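Local coordinates for putative lipoate-protein ligase A subunit 2 (Thermoplasma acidophilum DSM 1728, PDB 3R07) that is the putative second, small subunit of a lipoate-protein ligase A, an alpha+beta protein of the bacterial lipoate protein ligase C-terminus family, at residues B[4-9]-B[21-27]; B[8-14]-B[83-89]; B[49-54]-B[66-72]. All coordinates share one frame; numbering follows the deposited sequence.

How the contacts relate
The three contacts belong to one small fold, an antiparallel three-stranded sheet carrying helices on one side. Contact 1 zips strands 5-13 and 18-26 into a hairpin; contact 2 fastens the later part of strand 5-13 to helix 83-88, near the end of the chain. Their centres lie about 14 Å apart, and they share Tyr8 and Ser9. Contact 3, between helices 46-54 and 62-70, comes after contact 1 in the chain and falls within the span that contact 2 brackets. It sits about 15 Å from contact 2 and about 19 Å from contact 1, centre to centre. Helix 83-88 bridges the parts: Leu88 packs on Val21, Leu23 and Leu54, while Phe84 touches Tyr70.

Contact 1: B[4-9]-B[21-27]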
loop_
_atom_site.group_PDB
_atom_site.type_symbol
_atom_site.label_atom_id
_atom_site.label_comp_id
_atom_site.label_asym_id
_atom_site.label_seq_id
_atom_site.Cartn_x
_atom_site.Cartn_y
_atom_site.Cartn_z
ATOM N N MET B 4 37.522 -6.982 8.388
ATOM C CA MET B 4 36.590 -7.775 9.241
ATOM C C MET B 4 35.390 -8.287 8.459
ATOM O O MET B 4 35.177 -7.900 7.304
ATOM C CB MET B 4 36.027 -6.924 10.366
ATOM C CG MET B 4 36.923 -5.867 10.906
ATOM S SD MET B 4 35.860 -4.500 11.420
ATOM C CE MET B 4 35.034 -5.115 12.887
ATOM N N HIS B 5 34.616 -9.155 9.117
ATOM C CA HIS B 5 33.286 -9.550 8.678
ATOM C C HIS B 5 32.317 -8.758 9.547
ATOM O O HIS B 5 32.466 -8.692 10.769
ATOM C CB HIS B 5 33.081 -11.065 8.815
ATOM C CG HIS B 5 31.743 -11.552 8.336
ATOM N ND1 HIS B 5 31.431 -11.689 6.998
ATOM C CD2 HIS B 5 30.639 -11.951 9.018
ATOM C CE1 HIS B 5 30.193 -12.140 6.877
ATOM N NE2 HIS B 5 29.690 -12.308 8.089
ATOM N N MET B 6 31.349 -8.116 8.903
ATOM C CA MET B 6 30.419 -7.231 9.592
ATOM C C MET B 6 29.034 -7.278 8.962
ATOM O O MET B 6 28.892 -7.310 7.745
ATOM C CB MET B 6 30.973 -5.809 9.608
ATOM C CG MET B 6 29.927 -4.721 9.551
ATOM S SD MET B 6 30.193 -3.430 10.770
ATOM C CE MET B 6 31.685 -2.620 10.167
ATOM N N MET B 7 28.016 -7.294 9.808
ATOM C CA MET B 7 26.626 -7.317 9.360
ATOM C C MET B 7 25.795 -6.381 10.171
ATOM O O MET B 7 25.734 -6.510 11.381
ATOM C CB MET B 7 26.023 -8.704 9.527
ATOM C CG MET B 7 26.195 -9.595 8.348
ATOM S SD MET B 7 25.657 -11.241 8.788
ATOM C CE MET B 7 26.922 -11.673 10.005
ATOM N N TYR B 8 25.120 -5.456 9.513
ATOM C CA TYR B 8 24.216 -4.592 10.257
ATOM C C TYR B 8 22.803 -4.426 9.691
ATOM O O TYR B 8 22.474 -4.896 8.600
ATOM C CB TYR B 8 24.871 -3.248 10.555
ATOM C CG TYR B 8 25.188 -2.418 9.348
ATOM C CD1 TYR B 8 24.310 -1.426 8.923
ATOM C CD2 TYR B 8 26.363 -2.606 8.639
ATOM C CE1 TYR B 8 24.586 -0.634 7.831
ATOM C CE2 TYR B 8 26.650 -1.819 7.523
ATOM C CZ TYR B 8 25.751 -0.836 7.133
ATOM O OH TYR B 8 26.013 -0.051 6.044
ATOM N N SER B 9 21.980 -3.754 10.484
ATOM C CA SER B 9 20.596 -3.501 10.173
ATOM C C SER B 9 20.278 -2.101 10.601
ATOM O O SER B 9 20.623 -1.700 11.705
ATOM C CB SER B 9 19.710 -4.484 10.914
ATOM O OG SER B 9 19.725 -5.705 10.212
ATOM N N VAL B 21 17.508 -1.408 5.862
ATOM C CA VAL B 21 18.605 -2.028 5.119
ATOM C C VAL B 21 19.281 -3.088 5.969
ATOM O O VAL B 21 19.430 -2.891 7.168
ATOM C CB VAL B 21 19.670 -0.990 4.683
ATOM C CG1 VAL B 21 20.713 -1.681 3.896
ATOM C CG2 VAL B 21 19.077 0.088 3.823
ATOM N N THR B 22 19.672 -4.205 5.362
ATOM C CA THR B 22 20.612 -5.143 6.001
ATOM C C THR B 22 21.842 -5.377 5.109
ATOM O O THR B 22 21.712 -5.869 3.979
ATOM C CB THR B 22 19.960 -6.504 6.388
ATOM O OG1 THR B 22 19.160 -6.333 7.559
ATOM C CG2 THR B 22 21.042 -7.583 6.697
ATOM N N LEU B 23 23.027 -5.010 5.608
ATOM C CA LEU B 23 24.264 -5.207 4.849
ATOM C C LEU B 23 25.166 -6.242 5.468
ATOM O O LEU B 23 25.332 -6.301 6.682
ATOM C CB LEU B 23 25.055 -3.916 4.715
ATOM C CG LEU B 23 24.569 -2.909 3.694
ATOM C CD1 LEU B 23 23.912 -1.810 4.467
ATOM C CD2 LEU B 23 25.734 -2.361 2.901
ATOM N N ASP B 24 25.755 -7.044 4.602
ATOM C CA ASP B 24 26.712 -8.080 4.949
ATOM C C ASP B 24 28.061 -7.624 4.381
ATOM O O ASP B 24 28.228 -7.562 3.160
ATOM C CB ASP B 24 26.252 -9.356 4.268
ATOM C CG ASP B 24 26.863 -10.593 4.842
ATOM O OD1 ASP B 24 27.958 -10.528 5.458
ATOM O OD2 ASP B 24 26.238 -11.656 4.646
ATOM N N LEU B 25 29.004 -7.260 5.249
ATOM C CA LEU B 25 30.278 -6.666 4.792
ATOM C C LEU B 25 31.503 -7.567 4.982
ATOM O O LEU B 25 31.801 -8.013 6.089
ATOM C CB LEU B 25 30.548 -5.326 5.477
ATOM C CG LEU B 25 29.522 -4.205 5.525
ATOM C CD1 LEU B 25 30.122 -3.002 6.239
ATOM C CD2 LEU B 25 29.056 -3.828 4.122
ATOM N N ASP B 26 32.203 -7.818 3.885
ATOM C CA ASP B 26 33.474 -8.518 3.914
ATOM C C ASP B 26 34.564 -7.476 3.682
ATOM O O ASP B 26 34.815 -7.049 2.558
ATOM C CB ASP B 26 33.498 -9.617 2.845
ATOM C CG ASP B 26 34.856 -10.306 2.736
ATOM O OD1 ASP B 26 35.884 -9.670 3.093
ATOM O OD2 ASP B 26 34.894 -11.486 2.285
ATOM N N GLY B 27 35.204 -7.053 4.757
ATOM C CA GLY B 27 36.167 -5.972 4.658
ATOM C C GLY B 27 35.484 -4.687 4.220
ATOM O O GLY B 27 34.678 -4.115 4.965
#
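The Tyr8 ring receives Leu23 CB over one face, a CH-pi contact 4.2 Å from the ring centroid and 26° off its normal. At the ring edge lies Leu25 CD1, 3.9 Å from Tyr8 CE2. A chi1 of 64°, with CG set between the backbone N and the carbonyl carbon, lays the ring alongside Leu23, whose CD1 follows it as far as CZ and OH. On the same face of the sheet the Met6 chain runs beside Leu25, CG to CD1 3.7 Å. The other face carries His5, Met7 and Asp24. Here His5 CE1 comes within 3.1 Å of Asp24 OD1, the imidazole and carboxylate planes 73° apart, and Met7 CG rests 3.5 Å from the same OD1. Ser9 OG and Thr22 OG1, both set beside their own backbone N, share a hydrogen bond of 2.8 Å. Between the faces the backbones form a regular antiparallel ladder: Met6/Leu25 and Tyr8/Leu23 are hydrogen-bonded pairs, with Tyr8 N to Leu23 O 3.0 Å, and His5/Asp26, Met7/Asp24 and Ser9/Thr22 are the non-hydrogen-bonded ones. Gly27 N to Met4 O closes the end of the ladder. This is the open end of a beta hairpin; strand 29-36 flanks strand 18-26 on its other edge, and helix 83-88 packs under Val21 and Leu23.

Contact 2: B[8-14]-B[83-89]; sequences YSKNWKA and DFIQALR
Three side-chain hydrogen bonds tie segment 8-14 of strand 5-13 to segment 83-89. Trp12 NE1 donates to Asp83 OD1 at 2.8 Å with an angle of 157° at the hydrogen; the acceptor lies close to the indole plane and offers its anti lone pair, and the carboxylate is turned 40° from the ring. OD2 of the same carboxylate accepts a hydrogen bond from the backbone N of Glu80, so the acid is held at both oxygens. Lys10 bends at chi3 and chi4 to bring NZ 2.9 Å from Arg89 O, almost straight in line with that C=O. Tyr8 OH adds a weak hydrogen bond to Leu88 O, 3.2 Å long. Apolar and CH-pi contacts fill in between. Gln86 CB sits over one face of the five-membered ring of Trp12, 3.7 Å from its centroid, before the amide end leads away. A chi1 of 175° turns the indole beside the carbonyl carbon and out to the helix, while Trp12 CB packs 4.0 Å from Ala87 CB. The geometry is that of an alpha+beta layer: an amphipathic helix running roughly antiparallel to strand 5-13, an outermost strand of the antiparallel sheet within this chain, Phe84 and Leu88 reaching into the core beneath.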
loop_
_atom_site.group_PDB
_atom_site.type_symbol
_atom_site.label_atom_id
_atom_site.label_comp_id
_atom_site.label_asym_id
_atom_site.label_seq_id
_atom_site.Cartn_x
_atom_site.Cartn_y
_atom_site.Cartn_z
ATOM N N TYR B 8 25.120 -5.456 9.513
ATOM C CA TYR B 8 24.216 -4.592 10.257
ATOM C C TYR B 8 22.803 -4.426 9.691
ATOM O O TYR B 8 22.474 -4.896 8.600
ATOM C CB TYR B 8 24.871 -3.248 10.555
ATOM C CG TYR B 8 25.188 -2.418 9.348
ATOM C CD1 TYR B 8 24.310 -1.426 8.923
ATOM C CD2 TYR B 8 26.363 -2.606 8.639
ATOM C CE1 TYR B 8 24.586 -0.634 7.831
ATOM C CE2 TYR B 8 26.650 -1.819 7.523
ATOM C CZ TYR B 8 25.751 -0.836 7.133
ATOM O OH TYR B 8 26.013 -0.051 6.044
ATOM N N SER B 9 21.980 -3.754 10.484
ATOM C CA SER B 9 20.596 -3.501 10.173
ATOM C C SER B 9 20.278 -2.101 10.601
ATOM O O SER B 9 20.623 -1.700 11.705
ATOM C CB SER B 9 19.710 -4.484 10.914
ATOM O OG SER B 9 19.725 -5.705 10.212
ATOM N N LYS B 10 19.590 -1.368 9.739
ATOM C CA LYS B 10 19.402 0.055 9.921
ATOM C C LYS B 10 18.018 0.493 9.418
ATOM O O LYS B 10 17.591 0.072 8.353
ATOM C CB LYS B 10 20.494 0.741 9.120
ATOM C CG LYS B 10 21.231 1.808 9.849
ATOM C CD LYS B 10 22.124 2.523 8.866
ATOM C CE LYS B 10 21.801 3.988 8.873
ATOM N NZ LYS B 10 22.678 4.659 9.831
ATOM N N ASN B 11 17.318 1.310 10.200
ATOM C CA ASN B 11 16.083 1.975 9.755
ATOM C C ASN B 11 16.380 3.407 9.377
ATOM O O ASN B 11 17.348 3.983 9.847
ATOM C CB ASN B 11 15.036 2.005 10.863
ATOM C CG ASN B 11 14.842 0.669 11.515
ATOM O OD1 ASN B 11 14.785 -0.374 10.855
ATOM N ND2 ASN B 11 14.741 0.684 12.828
ATOM N N TRP B 12 15.551 3.988 8.531
ATOM C CA TRP B 12 15.675 5.401 8.224
ATOM C C TRP B 12 14.343 6.037 7.847
ATOM O O TRP B 12 13.767 5.663 6.834
ATOM C CB TRP B 12 16.703 5.635 7.117
ATOM C CG TRP B 12 16.747 7.083 6.699
ATOM C CD1 TRP B 12 16.416 7.597 5.471
ATOM C CD2 TRP B 12 17.105 8.208 7.524
ATOM N NE1 TRP B 12 16.555 8.965 5.477
ATOM C CE2 TRP B 12 16.978 9.370 6.722
ATOM C CE3 TRP B 12 17.528 8.349 8.862
ATOM C CZ2 TRP B 12 17.267 10.669 7.216
ATOM C CZ3 TRP B 12 17.816 9.633 9.350
ATOM C CH2 TRP B 12 17.678 10.775 8.529
ATOM N N LYS B 13 13.858 6.981 8.665
ATOM C CA LYS B 13 12.675 7.781 8.327
ATOM C C LYS B 13 13.019 8.746 7.210
ATOM O O LYS B 13 13.954 9.531 7.328
ATOM C CB LYS B 13 12.135 8.560 9.530
ATOM C CG LYS B 13 11.044 7.851 10.385
ATOM C CD LYS B 13 9.726 7.584 9.614
ATOM C CE LYS B 13 8.945 8.869 9.279
ATOM N NZ LYS B 13 8.276 8.808 7.937
ATOM N N ALA B 14 12.295 8.644 6.104
ATOM C CA ALA B 14 12.352 9.641 5.046
ATOM C C ALA B 14 11.138 10.566 5.238
ATOM O O ALA B 14 10.421 10.435 6.248
ATOM C CB ALA B 14 12.338 8.970 3.678
ATOM N N ASP B 83 18.119 9.857 0.690
ATOM C CA ASP B 83 17.493 9.017 1.728
ATOM C C ASP B 83 18.045 7.583 1.741
ATOM O O ASP B 83 18.206 6.987 2.800
ATOM C CB ASP B 83 15.972 8.978 1.557
ATOM C CG ASP B 83 15.273 10.187 2.166
ATOM O OD1 ASP B 83 15.397 10.407 3.395
ATOM O OD2 ASP B 83 14.566 10.899 1.412
ATOM N N PHE B 84 18.313 7.029 0.563
ATOM C CA PHE B 84 18.991 5.737 0.446
ATOM C C PHE B 84 20.479 5.829 0.815
ATOM O O PHE B 84 21.138 4.807 1.029
ATOM C CB PHE B 84 18.831 5.166 -0.961
ATOM C CG PHE B 84 17.448 4.687 -1.260
ATOM C CD1 PHE B 84 17.039 3.413 -0.871
ATOM C CD2 PHE B 84 16.547 5.499 -1.932
ATOM C CE1 PHE B 84 15.752 2.956 -1.146
ATOM C CE2 PHE B 84 15.259 5.049 -2.213
ATOM C CZ PHE B 84 14.857 3.775 -1.815
ATOM N N ILE B 85 20.996 7.059 0.872
ATOM C CA ILE B 85 22.342 7.336 1.363
ATOM C C ILE B 85 22.367 7.245 2.891
ATOM O O ILE B 85 23.171 6.502 3.442
ATOM C CB ILE B 85 22.867 8.695 0.808
ATOM C CG1 ILE B 85 23.503 8.457 -0.565
ATOM C CG2 ILE B 85 23.862 9.384 1.769
ATOM C CD1 ILE B 85 23.034 9.417 -1.633
ATOM N N GLN B 86 21.475 7.967 3.569
ATOM C CA GLN B 86 21.374 7.865 5.022
ATOM C C GLN B 86 21.068 6.432 5.487
ATOM O O GLN B 86 21.634 5.966 6.476
ATOM C CB GLN B 86 20.347 8.855 5.603
ATOM C CG GLN B 86 20.743 10.347 5.560
ATOM C CD GLN B 86 22.221 10.599 5.868
ATOM O OE1 GLN B 86 22.970 11.073 5.012
ATOM N NE2 GLN B 86 22.644 10.270 7.083
ATOM N N ALA B 87 20.186 5.745 4.762
ATOM C CA ALA B 87 19.780 4.369 5.080
ATOM C C ALA B 87 20.947 3.390 5.030
ATOM O O ALA B 87 21.127 2.564 5.919
ATOM C CB ALA B 87 18.694 3.920 4.120
ATOM N N LEU B 88 21.735 3.527 3.975
ATOM C CA LEU B 88 22.823 2.638 3.634
ATOM C C LEU B 88 24.172 2.997 4.275
ATOM O O LEU B 88 25.154 2.292 4.043
ATOM C CB LEU B 88 22.984 2.703 2.128
ATOM C CG LEU B 88 23.197 1.459 1.299
ATOM C CD1 LEU B 88 22.223 0.393 1.709
ATOM C CD2 LEU B 88 22.939 1.858 -0.131
ATOM N N ARG B 89 24.229 4.087 5.047
ATOM C CA ARG B 89 25.493 4.563 5.633
ATOM C C ARG B 89 25.679 4.107 7.049
ATOM O O ARG B 89 24.803 4.309 7.894
ATOM C CB ARG B 89 25.617 6.090 5.607
ATOM C CG ARG B 89 26.355 6.629 4.398
ATOM C CD ARG B 89 27.861 6.285 4.401
ATOM N NE ARG B 89 28.356 6.085 3.031
ATOM C CZ ARG B 89 28.628 7.060 2.155
ATOM N NH1 ARG B 89 28.475 8.345 2.483
ATOM N NH2 ARG B 89 29.059 6.743 0.934
#

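Contact 3: B[49-54]-B[66-72]; sequences RLEDML and IRDFYNQ
A helical hairpin on one side of the sheet brings helices 46-54 and 62-70 together, their short segments roughly antiparallel at 143° with axes 10.6 Å apart, and the Phe69 ring wedged between them. Leu50 sits over one face of that ring: CB lies 3.9 Å from the centroid, displaced toward the rim in a CH-pi contact, and CD2 reaches CE2 at 3.7 Å. Phe69 CG is anti to the backbone N (chi1 176°), which carries the ring across to the other helix. Met53, extended beyond CG, brings SD obliquely beside the ring, 4.1 Å from Phe69 CD1, a Met-aromatic contact. Arg49 NH1 lies 3.6 Å from Phe69 CD1, the ring atom CE1 falling over one face of the guanidinium. Both Met53 CE and Arg49 approach Gln72, whose amide placement is doubtful. Deeper in, Leu50 CD1 meets Ile66 CD1 at 3.7 Å, and Leu54 touches Ile66 more loosely. Ile35 of strand 29-36 and Phe84 of helix 83-88 pack on Leu50, joining the hairpin to the rest of the core. Helices layered against one antiparallel sheet make a two-layer alpha+beta arrangement, consistent with the SufE/NifU clan to which this family belongs.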
loop_
_atom_site.group_PDB
_atom_site.type_symbol
_atom_site.label_atom_id
_atom_site.label_comp_id
_atom_site.label_asym_id
_atom_site.label_seq_id
_atom_site.Cartn_x
_atom_site.Cartn_y
_atom_site.Cartn_z
ATOM N N ARG B 49 17.220 -4.334 -8.837
ATOM C CA ARG B 49 18.341 -3.783 -9.580
ATOM C C ARG B 49 19.261 -3.068 -8.587
ATOM O O ARG B 49 20.477 -3.205 -8.673
ATOM C CB ARG B 49 17.874 -2.825 -10.703
ATOM C CG ARG B 49 18.607 -2.989 -12.073
ATOM C CD ARG B 49 18.453 -1.786 -13.081
ATOM N NE ARG B 49 17.108 -1.194 -13.135
ATOM C CZ ARG B 49 16.829 0.096 -12.892
ATOM N NH1 ARG B 49 17.805 0.960 -12.593
ATOM N NH2 ARG B 49 15.565 0.537 -12.951
ATOM N N LEU B 50 18.680 -2.339 -7.639
ATOM C CA LEU B 50 19.453 -1.577 -6.673
ATOM C C LEU B 50 20.257 -2.497 -5.754
ATOM O O LEU B 50 21.383 -2.183 -5.389
ATOM C CB LEU B 50 18.544 -0.657 -5.855
ATOM C CG LEU B 50 19.169 0.330 -4.858
ATOM C CD1 LEU B 50 20.281 1.163 -5.488
ATOM C CD2 LEU B 50 18.112 1.234 -4.233
ATOM N N GLU B 51 19.689 -3.636 -5.385
ATOM C CA GLU B 51 20.422 -4.607 -4.584
ATOM C C GLU B 51 21.542 -5.267 -5.416
ATOM O O GLU B 51 22.651 -5.482 -4.921
ATOM C CB GLU B 51 19.476 -5.670 -3.996
ATOM C CG GLU B 51 18.577 -5.205 -2.852
ATOM C CD GLU B 51 17.509 -6.244 -2.495
ATOM O OE1 GLU B 51 17.214 -7.103 -3.345
ATOM O OE2 GLU B 51 16.957 -6.214 -1.373
ATOM N N ASP B 52 21.243 -5.587 -6.674
ATOM C CA ASP B 52 22.203 -6.234 -7.581
ATOM C C ASP B 52 23.412 -5.359 -7.871
ATOM O O ASP B 52 24.516 -5.861 -8.063
ATOM C CB ASP B 52 21.526 -6.621 -8.898
ATOM C CG ASP B 52 20.596 -7.820 -8.749
ATOM O OD1 ASP B 52 20.566 -8.405 -7.633
ATOM O OD2 ASP B 52 19.900 -8.173 -9.742
ATOM N N MET B 53 23.185 -4.051 -7.893
ATOM C CA MET B 53 24.219 -3.084 -8.207
ATOM C C MET B 53 25.177 -2.916 -7.049
ATOM O O MET B 53 26.384 -2.966 -7.240
ATOM C CB MET B 53 23.594 -1.747 -8.604
ATOM C CG MET B 53 22.962 -1.788 -10.003
ATOM S SD MET B 53 22.023 -0.300 -10.405
ATOM C CE MET B 53 21.774 -0.628 -12.160
ATOM N N LEU B 54 24.631 -2.750 -5.849
ATOM C CA LEU B 54 25.426 -2.649 -4.632
ATOM C C LEU B 54 26.224 -3.931 -4.303
ATOM O O LEU B 54 27.343 -3.849 -3.792
ATOM C CB LEU B 54 24.546 -2.206 -3.463
ATOM C CG LEU B 54 24.011 -0.774 -3.574
ATOM C CD1 LEU B 54 22.648 -0.591 -2.895
ATOM C CD2 LEU B 54 25.004 0.212 -3.021
ATOM N N ILE B 66 23.971 4.888 -6.213
ATOM C CA ILE B 66 22.650 5.469 -5.964
ATOM C C ILE B 66 22.260 6.447 -7.089
ATOM O O ILE B 66 21.202 6.283 -7.742
ATOM C CB ILE B 66 22.555 6.137 -4.563
ATOM C CG1 ILE B 66 22.053 5.163 -3.495
ATOM C CG2 ILE B 66 21.536 7.257 -4.563
ATOM C CD1 ILE B 66 22.363 3.718 -3.739
ATOM N N ARG B 67 23.132 7.439 -7.317
ATOM C CA ARG B 67 22.926 8.484 -8.318
ATOM C C ARG B 67 22.809 7.880 -9.705
ATOM O O ARG B 67 21.979 8.324 -10.492
ATOM C CB ARG B 67 24.042 9.538 -8.267
ATOM C CG ARG B 67 24.173 10.259 -6.919
ATOM C CD ARG B 67 25.038 11.541 -7.020
ATOM N NE ARG B 67 25.639 11.956 -5.737
ATOM C CZ ARG B 67 24.974 12.484 -4.698
ATOM N NH1 ARG B 67 23.654 12.667 -4.745
ATOM N NH2 ARG B 67 25.633 12.823 -3.591
ATOM N N ASP B 68 23.620 6.862 -9.993
ATOM C CA ASP B 68 23.538 6.136 -11.273
ATOM C C ASP B 68 22.129 5.579 -11.468
ATOM O O ASP B 68 21.435 5.975 -12.414
ATOM C CB ASP B 68 24.610 5.023 -11.354
ATOM C CG ASP B 68 24.252 3.886 -12.343
ATOM O OD1 ASP B 68 23.069 3.723 -12.713
ATOM O OD2 ASP B 68 25.161 3.117 -12.737
ATOM N N PHE B 69 21.753 4.661 -10.567
ATOM C CA PHE B 69 20.436 4.020 -10.439
ATOM C C PHE B 69 19.264 4.944 -10.751
ATOM O O PHE B 69 18.450 4.641 -11.632
ATOM C CB PHE B 69 20.331 3.488 -9.003
ATOM C CG PHE B 69 19.006 2.877 -8.634
ATOM C CD1 PHE B 69 18.598 1.672 -9.188
ATOM C CD2 PHE B 69 18.205 3.481 -7.675
ATOM C CE1 PHE B 69 17.407 1.098 -8.824
ATOM C CE2 PHE B 69 17.006 2.915 -7.306
ATOM C CZ PHE B 69 16.606 1.714 -7.883
ATOM N N TYR B 70 19.189 6.056 -10.021
ATOM C CA TYR B 70 18.234 7.119 -10.304
ATOM C C TYR B 70 18.307 7.708 -11.750
ATOM O O TYR B 70 17.265 7.945 -12.376
ATOM C CB TYR B 70 18.362 8.221 -9.260
ATOM C CG TYR B 70 17.609 7.967 -7.971
ATOM C CD1 TYR B 70 16.364 8.556 -7.744
ATOM C CD2 TYR B 70 18.143 7.162 -6.965
ATOM C CE1 TYR B 70 15.663 8.342 -6.555
ATOM C CE2 TYR B 70 17.443 6.937 -5.763
ATOM C CZ TYR B 70 16.206 7.532 -5.569
ATOM O OH TYR B 70 15.502 7.332 -4.396
ATOM N N ASN B 71 19.512 7.930 -12.282
ATOM C CA ASN B 71 19.668 8.402 -13.674
ATOM C C ASN B 71 19.190 7.411 -14.754
ATOM O O ASN B 71 19.186 7.750 -15.946
ATOM C CB ASN B 71 21.117 8.831 -13.967
ATOM C CG ASN B 71 21.610 9.904 -13.021
ATOM O OD1 ASN B 71 20.845 10.745 -12.547
ATOM N ND2 ASN B 71 22.901 9.871 -12.728
ATOM N N GLN B 72 18.808 6.196 -14.355
ATOM C CA GLN B 72 18.115 5.291 -15.283
ATOM C C GLN B 72 16.615 5.545 -15.242
ATOM O O GLN B 72 15.852 4.839 -15.890
ATOM C CB GLN B 72 18.420 3.819 -14.999
ATOM C CG GLN B 72 19.797 3.375 -15.467
ATOM C CD GLN B 72 20.371 2.271 -14.593
ATOM O OE1 GLN B 72 20.174 1.080 -14.854
ATOM N NE2 GLN B 72 21.090 2.665 -13.545
#